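PDB 1WU2: molybdopterin biosynthesis moeA protein from Pyrococcus horikoshii, which probably takes part in the late steps of molybdenum cofactor biosynthesis, in which MoeA proteins help insert the metal into molybdopterin. Local coordinates for residues A[34-39]-A[164-169]. Residues are numbered along the deposited sequence; the frame is centred on the assembly and turned at random.
Sequences EAVGRV and QDVAML
Val166, on the helix 163-171, meets Ala35 and Val36, the first two residues of a beta turn, with a single methyl, CG2. That carbon lies 4.0 Å from Val36 CG2 and 4.1 Å from Ala35 CB, and so touches both methyls at once. The two valine side chains cross at about a right angle and meet by one branch each. In Val166 the other branch, CG1, stands anti to the backbone N (chi1 178°), while CG2 lies beside that nitrogen and anti to the carbonyl carbon, which directs it at the turn. Val36 has the same rotamer, and its CG2 is again the branch used.

The turn itself, a type II beta turn from Ala35 to Arg38, is closed by a hydrogen bond of 3.2 Å from Arg38 N to Ala35 O. Gly37 holds its third position with a positive phi of 93°, the backbone shape that a type II turn usually gives to glycine. Backbone hydrogen bonds of Gly37 and Arg38 with Leu161 tie the turn to the chain just ahead of the helix, and a salt bridge joins Arg38 NH1 to Glu28.

Ala35 also packs on Val177 of the strand 176-180 and Val166 on Leu32, so the contact continues into the apolar interior of this part of the MoeA N-terminal region. Ile214 of the second subunit packs on Val166 too, placing the helix at the dimer interface.

Since only methyl groups meet, at ordinary van der Waals spacing and over just 107 Å² of summed buried surface, the cohesion here is dispersive and hydrophobic; directional hold on the turn comes from its backbone hydrogen bonds and the Arg38 salt bridge, not from this contact.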
ATOM      1  N   GLU A  34      -4.003 -15.334  -7.362  1.00 34.71           N
ATOM      2  CA  GLU A  34      -4.477 -14.026  -7.815  1.00 34.31           C
ATOM      3  C   GLU A  34      -5.338 -13.299  -6.762  1.00 33.54           C
ATOM      4  O   GLU A  34      -6.104 -12.396  -7.098  1.00 33.51           O
ATOM      5  CB  GLU A  34      -5.281 -14.199  -9.113  1.00 34.42           C
ATOM      6  CG  GLU A  34      -4.611 -15.100 -10.144  1.00 35.36           C
ATOM      7  CD  GLU A  34      -5.335 -15.116 -11.482  1.00 36.89           C
ATOM      8  OE1 GLU A  34      -6.530 -15.497 -11.509  1.00 37.21           O
ATOM      9  OE2 GLU A  34      -4.705 -14.755 -12.506  1.00 37.41           O
ATOM     10  N   ALA A  35      -5.189 -13.676  -5.494  1.00 32.67           N
ATOM     11  CA  ALA A  35      -6.065 -13.191  -4.421  1.00 32.04           C
ATOM     12  C   ALA A  35      -5.566 -11.927  -3.715  1.00 31.35           C
ATOM     13  O   ALA A  35      -6.355 -11.236  -3.081  1.00 31.07           O
ATOM     14  CB  ALA A  35      -6.302 -14.297  -3.393  1.00 31.99           C
ATOM     15  N   VAL A  36      -4.271 -11.631  -3.809  1.00 30.76           N
ATOM     16  CA  VAL A  36      -3.694 -10.480  -3.106  1.00 30.37           C
ATOM     17  C   VAL A  36      -4.250  -9.159  -3.658  1.00 30.08           C
ATOM     18  O   VAL A  36      -4.265  -8.944  -4.868  1.00 29.93           O
ATOM     19  CB  VAL A  36      -2.149 -10.469  -3.198  1.00 30.30           C
ATOM     20  CG1 VAL A  36      -1.573  -9.181  -2.605  1.00 30.16           C
ATOM     21  CG2 VAL A  36      -1.556 -11.688  -2.489  1.00 30.22           C
ATOM     22  N   GLY A  37      -4.706  -8.287  -2.759  1.00 29.71           N
ATOM     23  CA  GLY A  37      -5.275  -6.999  -3.130  1.00 29.45           C
ATOM     24  C   GLY A  37      -6.788  -7.023  -3.282  1.00 29.31           C
ATOM     25  O   GLY A  37      -7.421  -5.976  -3.416  1.00 29.24           O
ATOM     26  N   ARG A  38      -7.370  -8.218  -3.256  1.00 29.11           N
ATOM     27  CA  ARG A  38      -8.813  -8.386  -3.393  1.00 29.10           C
ATOM     28  C   ARG A  38      -9.524  -8.253  -2.053  1.00 28.94           C
ATOM     29  O   ARG A  38      -8.916  -8.393  -0.995  1.00 28.74           O
ATOM     30  CB  ARG A  38      -9.128  -9.740  -4.022  1.00 29.07           C
ATOM     31  CG  ARG A  38      -8.767  -9.808  -5.490  1.00 29.58           C
ATOM     32  CD  ARG A  38      -9.777  -9.112  -6.388  1.00 30.36           C
ATOM     33  NE  ARG A  38      -9.866  -9.765  -7.690  1.00 31.42           N
ATOM     34  CZ  ARG A  38     -10.980  -9.938  -8.389  1.00 31.47           C
ATOM     35  NH1 ARG A  38     -12.153  -9.510  -7.938  1.00 31.42           N
ATOM     36  NH2 ARG A  38     -10.914 -10.550  -9.565  1.00 32.87           N
ATOM     37  N   VAL A  39     -10.825  -7.996  -2.117  1.00 28.93           N
ATOM     38  CA  VAL A  39     -11.634  -7.733  -0.934  1.00 28.88           C
ATOM     39  C   VAL A  39     -12.580  -8.892  -0.668  1.00 28.88           C
ATOM     40  O   VAL A  39     -13.405  -9.221  -1.512  1.00 28.76           O
ATOM     41  CB  VAL A  39     -12.460  -6.447  -1.108  1.00 28.77           C
ATOM     42  CG1 VAL A  39     -13.200  -6.097   0.191  1.00 28.85           C
ATOM     43  CG2 VAL A  39     -11.564  -5.303  -1.555  1.00 28.81           C
ATOM     44  N   GLN A 164       0.070 -13.144   3.927  1.00 26.07           N
ATOM     45  CA  GLN A 164      -0.190 -13.922   5.142  1.00 26.05           C
ATOM     46  C   GLN A 164      -1.655 -14.363   5.250  1.00 26.35           C
ATOM     47  O   GLN A 164      -1.943 -15.447   5.773  1.00 26.31           O
ATOM     48  CB  GLN A 164       0.261 -13.169   6.415  1.00 25.99           C
ATOM     49  CG  GLN A 164      -0.470 -11.846   6.726  1.00 25.52           C
ATOM     50  CD  GLN A 164       0.372 -10.612   6.420  1.00 24.98           C
ATOM     51  OE1 GLN A 164       0.747 -10.385   5.270  1.00 23.86           O
ATOM     52  NE2 GLN A 164       0.664  -9.811   7.447  1.00 23.96           N
ATOM     53  N   ASP A 165      -2.572 -13.533   4.752  1.00 26.45           N
ATOM     54  CA  ASP A 165      -3.991 -13.893   4.696  1.00 26.74           C
ATOM     55  C   ASP A 165      -4.225 -15.043   3.716  1.00 26.81           C
ATOM     56  O   ASP A 165      -5.015 -15.944   3.986  1.00 26.80           O
ATOM     57  CB  ASP A 165      -4.856 -12.695   4.277  1.00 26.89           C
ATOM     58  CG  ASP A 165      -4.677 -11.481   5.181  1.00 27.55           C
ATOM     59  OD1 ASP A 165      -4.248 -11.642   6.341  1.00 28.65           O
ATOM     60  OD2 ASP A 165      -4.949 -10.318   4.814  1.00 28.72           O
ATOM     61  N   VAL A 166      -3.529 -15.005   2.579  1.00 26.86           N
ATOM     62  CA  VAL A 166      -3.686 -16.016   1.531  1.00 26.92           C
ATOM     63  C   VAL A 166      -3.129 -17.361   2.010  1.00 27.04           C
ATOM     64  O   VAL A 166      -3.612 -18.420   1.610  1.00 27.07           O
ATOM     65  CB  VAL A 166      -3.006 -15.566   0.207  1.00 26.87           C
ATOM     66  CG1 VAL A 166      -3.112 -16.634  -0.869  1.00 26.87           C
ATOM     67  CG2 VAL A 166      -3.642 -14.277  -0.303  1.00 26.57           C
ATOM     68  N   ALA A 167      -2.130 -17.301   2.885  1.00 27.17           N
ATOM     69  CA  ALA A 167      -1.523 -18.484   3.476  1.00 27.19           C
ATOM     70  C   ALA A 167      -2.475 -19.146   4.467  1.00 27.32           C
ATOM     71  O   ALA A 167      -2.534 -20.372   4.548  1.00 27.07           O
ATOM     72  CB  ALA A 167      -0.225 -18.108   4.168  1.00 27.22           C
HETATM   73  N   MSE A 168      -3.207 -18.328   5.222  1.00 27.59           N
HETATM   74  CA  MSE A 168      -4.211 -18.817   6.165  1.00 27.89           C
HETATM   75  C   MSE A 168      -5.343 -19.485   5.408  1.00 27.84           C
HETATM   76  O   MSE A 168      -5.941 -20.436   5.904  1.00 27.80           O
HETATM   77  CB  MSE A 168      -4.770 -17.673   7.018  1.00 28.15           C
HETATM   78  CG  MSE A 168      -5.901 -18.076   7.968  1.00 29.08           C
HETATM   79 SE   MSE A 168      -5.348 -19.397   9.288  1.00 33.12          SE
HETATM   80  CE  MSE A 168      -4.659 -18.153  10.656  1.00 31.91           C
ATOM     81  N   LEU A 169      -5.632 -18.974   4.212  1.00 27.71           N
ATOM     82  CA  LEU A 169      -6.658 -19.543   3.350  1.00 27.62           C
ATOM     83  C   LEU A 169      -6.248 -20.937   2.887  1.00 27.66           C
ATOM     84  O   LEU A 169      -7.075 -21.842   2.845  1.00 27.48           O
ATOM     85  CB  LEU A 169      -6.922 -18.631   2.147  1.00 27.66           C
ATOM     86  CG  LEU A 169      -7.718 -17.353   2.432  1.00 27.53           C
ATOM     87  CD1 LEU A 169      -7.729 -16.436   1.218  1.00 27.86           C
ATOM     88  CD2 LEU A 169      -9.140 -17.679   2.850  1.00 27.56           C
TER